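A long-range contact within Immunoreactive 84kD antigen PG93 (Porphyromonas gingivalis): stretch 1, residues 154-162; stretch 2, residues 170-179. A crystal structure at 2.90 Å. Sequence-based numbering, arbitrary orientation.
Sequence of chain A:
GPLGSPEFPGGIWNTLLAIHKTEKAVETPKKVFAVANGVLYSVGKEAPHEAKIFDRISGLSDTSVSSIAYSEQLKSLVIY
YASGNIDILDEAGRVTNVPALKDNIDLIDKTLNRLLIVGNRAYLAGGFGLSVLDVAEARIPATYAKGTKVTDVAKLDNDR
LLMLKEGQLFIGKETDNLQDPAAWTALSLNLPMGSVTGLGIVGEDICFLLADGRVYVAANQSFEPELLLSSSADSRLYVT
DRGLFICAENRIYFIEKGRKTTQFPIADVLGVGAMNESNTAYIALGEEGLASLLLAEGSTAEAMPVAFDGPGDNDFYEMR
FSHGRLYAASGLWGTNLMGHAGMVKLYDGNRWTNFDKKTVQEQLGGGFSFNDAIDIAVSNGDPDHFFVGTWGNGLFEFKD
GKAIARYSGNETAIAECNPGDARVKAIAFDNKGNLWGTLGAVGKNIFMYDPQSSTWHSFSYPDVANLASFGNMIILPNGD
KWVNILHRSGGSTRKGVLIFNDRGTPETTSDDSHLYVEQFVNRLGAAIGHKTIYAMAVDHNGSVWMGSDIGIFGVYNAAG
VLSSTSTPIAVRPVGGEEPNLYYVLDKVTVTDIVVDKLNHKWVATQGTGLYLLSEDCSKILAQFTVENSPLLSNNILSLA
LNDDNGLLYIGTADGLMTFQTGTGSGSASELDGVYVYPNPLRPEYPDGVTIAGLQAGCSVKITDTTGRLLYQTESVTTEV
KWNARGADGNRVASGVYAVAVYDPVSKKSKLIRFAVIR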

ATOM      1  N   ALA A 154       2.599 -33.471   7.920  1.00 31.45           N
ATOM      2  CA  ALA A 154       2.040 -34.496   7.071  1.00 30.57           C
ATOM      3  C   ALA A 154       1.063 -35.383   7.880  1.00 39.85           C
ATOM      4  O   ALA A 154       1.307 -35.710   9.037  1.00 39.76           O
ATOM      5  CB  ALA A 154       3.140 -35.328   6.443  1.00 30.11           C
ATOM      6  N   LYS A 155      -0.060 -35.735   7.267  1.00 38.82           N
ATOM      7  CA  LYS A 155      -1.052 -36.555   7.908  1.00 40.12           C
ATOM      8  C   LYS A 155      -0.958 -37.946   7.307  1.00 49.85           C
ATOM      9  O   LYS A 155      -0.835 -38.099   6.090  1.00 50.90           O
ATOM     10  CB  LYS A 155      -2.440 -35.898   7.725  1.00 41.96           C
ATOM     11  CG  LYS A 155      -3.617 -36.592   8.370  1.00 50.32           C
ATOM     12  CD  LYS A 155      -3.693 -36.459   9.877  1.00 60.42           C
ATOM     13  CE  LYS A 155      -5.024 -36.976  10.384  1.00 81.36           C
ATOM     14  NZ  LYS A 155      -5.162 -38.451  10.222  1.00 94.98           N
ATOM     15  N   LEU A 156      -1.018 -38.953   8.162  1.00 50.01           N
ATOM     16  CA  LEU A 156      -0.942 -40.351   7.778  1.00 52.56           C
ATOM     17  C   LEU A 156      -2.225 -41.146   8.149  1.00 60.39           C
ATOM     18  O   LEU A 156      -3.225 -40.611   8.635  1.00 58.13           O
ATOM     19  CB  LEU A 156       0.278 -40.985   8.483  1.00 53.26           C
ATOM     20  CG  LEU A 156       1.651 -40.554   8.024  1.00 59.05           C
ATOM     21  CD1 LEU A 156       2.638 -40.674   9.149  1.00 60.14           C
ATOM     22  CD2 LEU A 156       2.133 -41.425   6.904  1.00 65.20           C
ATOM     23  N   ASP A 157      -2.151 -42.453   7.919  1.00 62.42           N
ATOM     24  CA  ASP A 157      -3.143 -43.449   8.273  1.00 65.32           C
ATOM     25  C   ASP A 157      -3.348 -43.510   9.785  1.00 68.61           C
ATOM     26  O   ASP A 157      -2.438 -43.182  10.546  1.00 66.21           O
ATOM     27  CB  ASP A 157      -2.643 -44.830   7.789  1.00 69.57           C
ATOM     28  CG  ASP A 157      -2.820 -45.091   6.311  1.00 85.65           C
ATOM     29  OD1 ASP A 157      -3.832 -44.606   5.741  1.00 87.40           O
ATOM     30  OD2 ASP A 157      -1.996 -45.864   5.738  1.00 90.64           O
ATOM     31  N   ASN A 158      -4.531 -43.981  10.208  1.00 67.28           N
ATOM     32  CA  ASN A 158      -4.897 -44.230  11.605  1.00 68.24           C
ATOM     33  C   ASN A 158      -4.597 -43.019  12.516  1.00 68.39           C
ATOM     34  O   ASN A 158      -3.838 -43.129  13.490  1.00 66.80           O
ATOM     35  CB  ASN A 158      -4.203 -45.516  12.130  1.00 70.46           C
ATOM     36  CG  ASN A 158      -4.192 -46.663  11.136  1.00 90.85           C
ATOM     37  OD1 ASN A 158      -3.124 -47.085  10.659  1.00 79.44           O
ATOM     38  ND2 ASN A 158      -5.384 -47.168  10.775  1.00 81.10           N
ATOM     39  N   ASP A 159      -5.200 -41.866  12.159  1.00 63.29           N
ATOM     40  CA  ASP A 159      -5.138 -40.591  12.866  1.00 62.54           C
ATOM     41  C   ASP A 159      -3.689 -40.171  13.296  1.00 63.22           C
ATOM     42  O   ASP A 159      -3.534 -39.458  14.300  1.00 63.39           O
ATOM     43  CB  ASP A 159      -6.083 -40.632  14.099  1.00 67.18           C
ATOM     44  CG  ASP A 159      -7.455 -39.971  13.899  1.00 88.92           C
ATOM     45  OD1 ASP A 159      -7.514 -38.880  13.258  1.00 87.71           O
ATOM     46  OD2 ASP A 159      -8.465 -40.510  14.441  1.00102.15           O
ATOM     47  N   ARG A 160      -2.649 -40.599  12.542  1.00 55.46           N
ATOM     48  CA  ARG A 160      -1.260 -40.270  12.864  1.00 53.42           C
ATOM     49  C   ARG A 160      -0.830 -38.976  12.182  1.00 55.39           C
ATOM     50  O   ARG A 160      -1.196 -38.711  11.034  1.00 57.77           O
ATOM     51  CB  ARG A 160      -0.321 -41.394  12.487  1.00 53.08           C
ATOM     52  CG  ARG A 160      -0.263 -42.520  13.509  1.00 66.83           C
ATOM     53  CD  ARG A 160      -0.288 -43.890  12.837  1.00 73.12           C
ATOM     54  NE  ARG A 160       0.407 -43.884  11.545  1.00 74.31           N
ATOM     55  CZ  ARG A 160       0.199 -44.759  10.569  1.00 88.94           C
ATOM     56  NH1 ARG A 160      -0.701 -45.722  10.716  1.00 82.85           N
ATOM     57  NH2 ARG A 160       0.876 -44.669   9.435  1.00 75.30           N
ATOM     58  N   LEU A 161      -0.078 -38.165  12.901  1.00 45.74           N
ATOM     59  CA  LEU A 161       0.367 -36.874  12.452  1.00 42.35           C
ATOM     60  C   LEU A 161       1.889 -36.825  12.498  1.00 46.74           C
ATOM     61  O   LEU A 161       2.518 -37.293  13.457  1.00 48.92           O
ATOM     62  CB  LEU A 161      -0.272 -35.856  13.394  1.00 41.63           C
ATOM     63  CG  LEU A 161      -0.451 -34.423  12.940  1.00 43.14           C
ATOM     64  CD1 LEU A 161      -1.444 -34.339  11.806  1.00 41.70           C
ATOM     65  CD2 LEU A 161      -0.955 -33.587  14.112  1.00 44.01           C
ATOM     66  N   LEU A 162       2.482 -36.291  11.447  1.00 40.63           N
ATOM     67  CA  LEU A 162       3.926 -36.213  11.288  1.00 39.62           C
ATOM     68  C   LEU A 162       4.395 -34.759  11.345  1.00 37.76           C
ATOM     69  O   LEU A 162       3.850 -33.896  10.661  1.00 38.21           O
ATOM     70  CB  LEU A 162       4.272 -36.882   9.962  1.00 40.14           C
ATOM     71  CG  LEU A 162       5.533 -37.693   9.886  1.00 47.30           C
ATOM     72  CD1 LEU A 162       5.615 -38.738  10.998  1.00 49.35           C
ATOM     73  CD2 LEU A 162       5.608 -38.359   8.556  1.00 51.25           C
ATOM     74  N   PHE A 170       8.806 -36.157  14.250  1.00 43.37           N
ATOM     75  CA  PHE A 170       7.949 -36.706  15.312  1.00 41.61           C
ATOM     76  C   PHE A 170       6.675 -37.287  14.738  1.00 41.49           C
ATOM     77  O   PHE A 170       6.161 -36.747  13.761  1.00 39.74           O
ATOM     78  CB  PHE A 170       7.586 -35.643  16.363  1.00 42.61           C
ATOM     79  CG  PHE A 170       8.769 -35.032  17.061  1.00 44.40           C
ATOM     80  CD1 PHE A 170       9.369 -35.672  18.132  1.00 47.71           C
ATOM     81  CD2 PHE A 170       9.297 -33.815  16.632  1.00 46.03           C
ATOM     82  CE1 PHE A 170      10.471 -35.105  18.773  1.00 50.59           C
ATOM     83  CE2 PHE A 170      10.395 -33.246  17.276  1.00 50.08           C
ATOM     84  CZ  PHE A 170      10.968 -33.886  18.350  1.00 49.88           C
ATOM     85  N   ILE A 171       6.188 -38.404  15.328  1.00 36.97           N
ATOM     86  CA  ILE A 171       4.905 -39.036  14.985  1.00 35.23           C
ATOM     87  C   ILE A 171       4.009 -38.997  16.228  1.00 41.08           C
ATOM     88  O   ILE A 171       4.493 -39.210  17.347  1.00 43.80           O
ATOM     89  CB  ILE A 171       5.042 -40.458  14.411  1.00 38.11           C
ATOM     90  CG1 ILE A 171       3.718 -40.964  13.828  1.00 36.96           C
ATOM     91  CG2 ILE A 171       5.648 -41.443  15.409  1.00 41.87           C
ATOM     92  CD1 ILE A 171       3.888 -41.762  12.509  1.00 45.52           C
ATOM     93  N   GLY A 172       2.737 -38.686  16.037  1.00 34.94           N
ATOM     94  CA  GLY A 172       1.807 -38.640  17.148  1.00 36.27           C
ATOM     95  C   GLY A 172       0.406 -38.944  16.707  1.00 43.96           C
ATOM     96  O   GLY A 172       0.050 -38.602  15.577  1.00 44.05           O
ATOM     97  N   LYS A 173      -0.403 -39.578  17.586  1.00 42.86           N
ATOM     98  CA  LYS A 173      -1.797 -39.901  17.255  1.00 42.84           C
ATOM     99  C   LYS A 173      -2.677 -38.788  17.701  1.00 45.88           C
ATOM    100  O   LYS A 173      -2.641 -38.393  18.868  1.00 45.14           O
ATOM    101  CB  LYS A 173      -2.268 -41.242  17.848  1.00 48.19           C
ATOM    102  CG  LYS A 173      -1.742 -42.418  17.036  1.00 71.15           C
ATOM    103  CD  LYS A 173      -2.781 -43.506  16.798  1.00 82.18           C
ATOM    104  CE  LYS A 173      -2.271 -44.591  15.866  1.00 85.58           C
ATOM    105  NZ  LYS A 173      -1.004 -45.219  16.328  1.00 82.59           N
ATOM    106  N   GLU A 174      -3.511 -38.297  16.777  1.00 42.68           N
ATOM    107  CA  GLU A 174      -4.410 -37.176  17.030  1.00 41.98           C
ATOM    108  C   GLU A 174      -5.355 -37.436  18.196  1.00 47.75           C
ATOM    109  O   GLU A 174      -5.696 -36.485  18.924  1.00 48.99           O
ATOM    110  CB  GLU A 174      -5.157 -36.824  15.774  1.00 42.37           C
ATOM    111  CG  GLU A 174      -4.241 -36.046  14.855  1.00 54.69           C
ATOM    112  CD  GLU A 174      -4.922 -34.923  14.121  1.00 76.16           C
ATOM    113  OE1 GLU A 174      -5.511 -35.217  13.059  1.00 64.60           O
ATOM    114  OE2 GLU A 174      -4.921 -33.777  14.626  1.00 78.53           O
ATOM    115  N   THR A 175      -5.652 -38.722  18.463  1.00 44.14           N
ATOM    116  CA  THR A 175      -6.509 -39.101  19.582  1.00 46.66           C
ATOM    117  C   THR A 175      -5.775 -38.917  20.961  1.00 50.30           C
ATOM    118  O   THR A 175      -6.439 -38.961  22.008  1.00 50.26           O
ATOM    119  CB  THR A 175      -7.090 -40.514  19.395  1.00 55.32           C
ATOM    120  OG1 THR A 175      -6.077 -41.505  19.619  1.00 53.48           O
ATOM    121  CG2 THR A 175      -7.797 -40.689  18.037  1.00 49.78           C
ATOM    122  N   ASP A 176      -4.441 -38.681  20.963  1.00 44.63           N
ATOM    123  CA  ASP A 176      -3.758 -38.433  22.229  1.00 45.71           C
ATOM    124  C   ASP A 176      -3.604 -36.915  22.414  1.00 48.96           C
ATOM    125  O   ASP A 176      -4.016 -36.147  21.539  1.00 49.55           O
ATOM    126  CB  ASP A 176      -2.433 -39.187  22.312  1.00 48.70           C
ATOM    127  CG  ASP A 176      -2.514 -40.663  21.933  1.00 68.99           C
ATOM    128  OD1 ASP A 176      -3.640 -41.200  21.859  1.00 73.96           O
ATOM    129  OD2 ASP A 176      -1.451 -41.274  21.684  1.00 78.01           O
ATOM    130  N   ASN A 177      -3.146 -36.469  23.583  1.00 44.27           N
ATOM    131  CA  ASN A 177      -3.027 -35.034  23.839  1.00 42.22           C
ATOM    132  C   ASN A 177      -1.714 -34.571  23.257  1.00 45.68           C
ATOM    133  O   ASN A 177      -0.684 -34.579  23.949  1.00 47.69           O
ATOM    134  CB  ASN A 177      -3.131 -34.740  25.341  1.00 39.14           C
ATOM    135  CG  ASN A 177      -2.993 -33.293  25.694  1.00 54.97           C
ATOM    136  OD1 ASN A 177      -3.322 -32.391  24.918  1.00 50.32           O
ATOM    137  ND2 ASN A 177      -2.530 -33.047  26.899  1.00 56.18           N
ATOM    138  N   LEU A 178      -1.725 -34.207  21.967  1.00 38.29           N
ATOM    139  CA  LEU A 178      -0.487 -33.840  21.280  1.00 35.78           C
ATOM    140  C   LEU A 178       0.040 -32.460  21.708  1.00 39.36           C
ATOM    141  O   LEU A 178       1.087 -32.024  21.231  1.00 40.40           O
ATOM    142  CB  LEU A 178      -0.630 -33.951  19.760  1.00 33.28           C
ATOM    143  CG  LEU A 178      -0.966 -35.329  19.213  1.00 37.57           C
ATOM    144  CD1 LEU A 178      -1.033 -35.292  17.675  1.00 37.16           C
ATOM    145  CD2 LEU A 178       0.022 -36.394  19.700  1.00 37.30           C
ATOM    146  N   GLN A 179      -0.640 -31.817  22.654  1.00 35.89           N
ATOM    147  CA  GLN A 179      -0.210 -30.561  23.258  1.00 36.39           C
ATOM    148  C   GLN A 179       0.796 -30.874  24.371  1.00 44.46           C
ATOM    149  O   GLN A 179       1.332 -29.969  25.010  1.00 45.94           O
ATOM    150  CB  GLN A 179      -1.408 -29.761  23.782  1.00 37.27           C
ATOM    151  CG  GLN A 179      -1.318 -28.313  23.377  1.00 38.02           C
ATOM    152  CD  GLN A 179      -2.575 -27.538  23.615  1.00 52.40           C
ATOM    153  OE1 GLN A 179      -3.261 -27.126  22.681  1.00 51.10           O
ATOM    154  NE2 GLN A 179      -2.834 -27.206  24.864  1.00 45.11           N
TER

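The strand 170-173 runs antiparallel to the strand 160-162, their directions 155° apart, and the two stretches bury 583 Å² between them. Phe-170 opens the pairing through its backbone: its O lies 3.4 Å from Leu-162 CA, a CA-H...O contact, while the end of its ring leads away from stretch 1.

Ile-171 faces Leu-162 in a non-hydrogen-bonded pair, and both side chains emerge on the same face of the sheet. Its beta-branched aliphatic chain suits a strand, and its length suits this place, for Ile-171 CD1 reaches Leu-156 CD1 at 3.7 Å and Leu-162 CD1 at 3.8 Å, a small apolar cluster. Ile-171 CD1 also lies 4.2 Å from Arg-160 NE, approaching the guanidinium obliquely.

Gly-172 pairs with Leu-161 through two hydrogen bonds: Leu-161 N gives to Gly-172 O at 2.7 Å, and Gly-172 N to Leu-161 O at 2.9 Å. Glycine fits because a CB here would come within 2.8 Å of Leu-178 CD2.

Lys-173 returns to the face of Ile-171 and lies opposite Arg-160. The two positive residues meet through carbons, Lys-173 CE 3.7 Å from Arg-160 CD, while the charged groups stay farther apart, Lys-173 NZ being 5.2 Å from Arg-160 NE. Lys-173 also begins a type I turn, closed by Asp-176 N to Lys-173 O at 2.8 Å.

Glu-174, the second residue of that turn, adds a backbone hydrogen bond past the end of the paired strands: its N donates to Asp-159 O at 2.7 Å, almost perfectly linear. Its carboxylate sits in mixed surroundings, with OE1 4.3 Å from Lys-155 NZ, too far for a salt bridge, and 4.2 Å from Asp-159 OD1, a like charge. Thr-175 adds a peripheral contact, its CG2 3.7 Å from Asp-159 OD2. Finally, buried Leu-178 turns back toward stretch 1, its CD1 meeting Leu-161 CD2 at 4.0 Å, an apolar match.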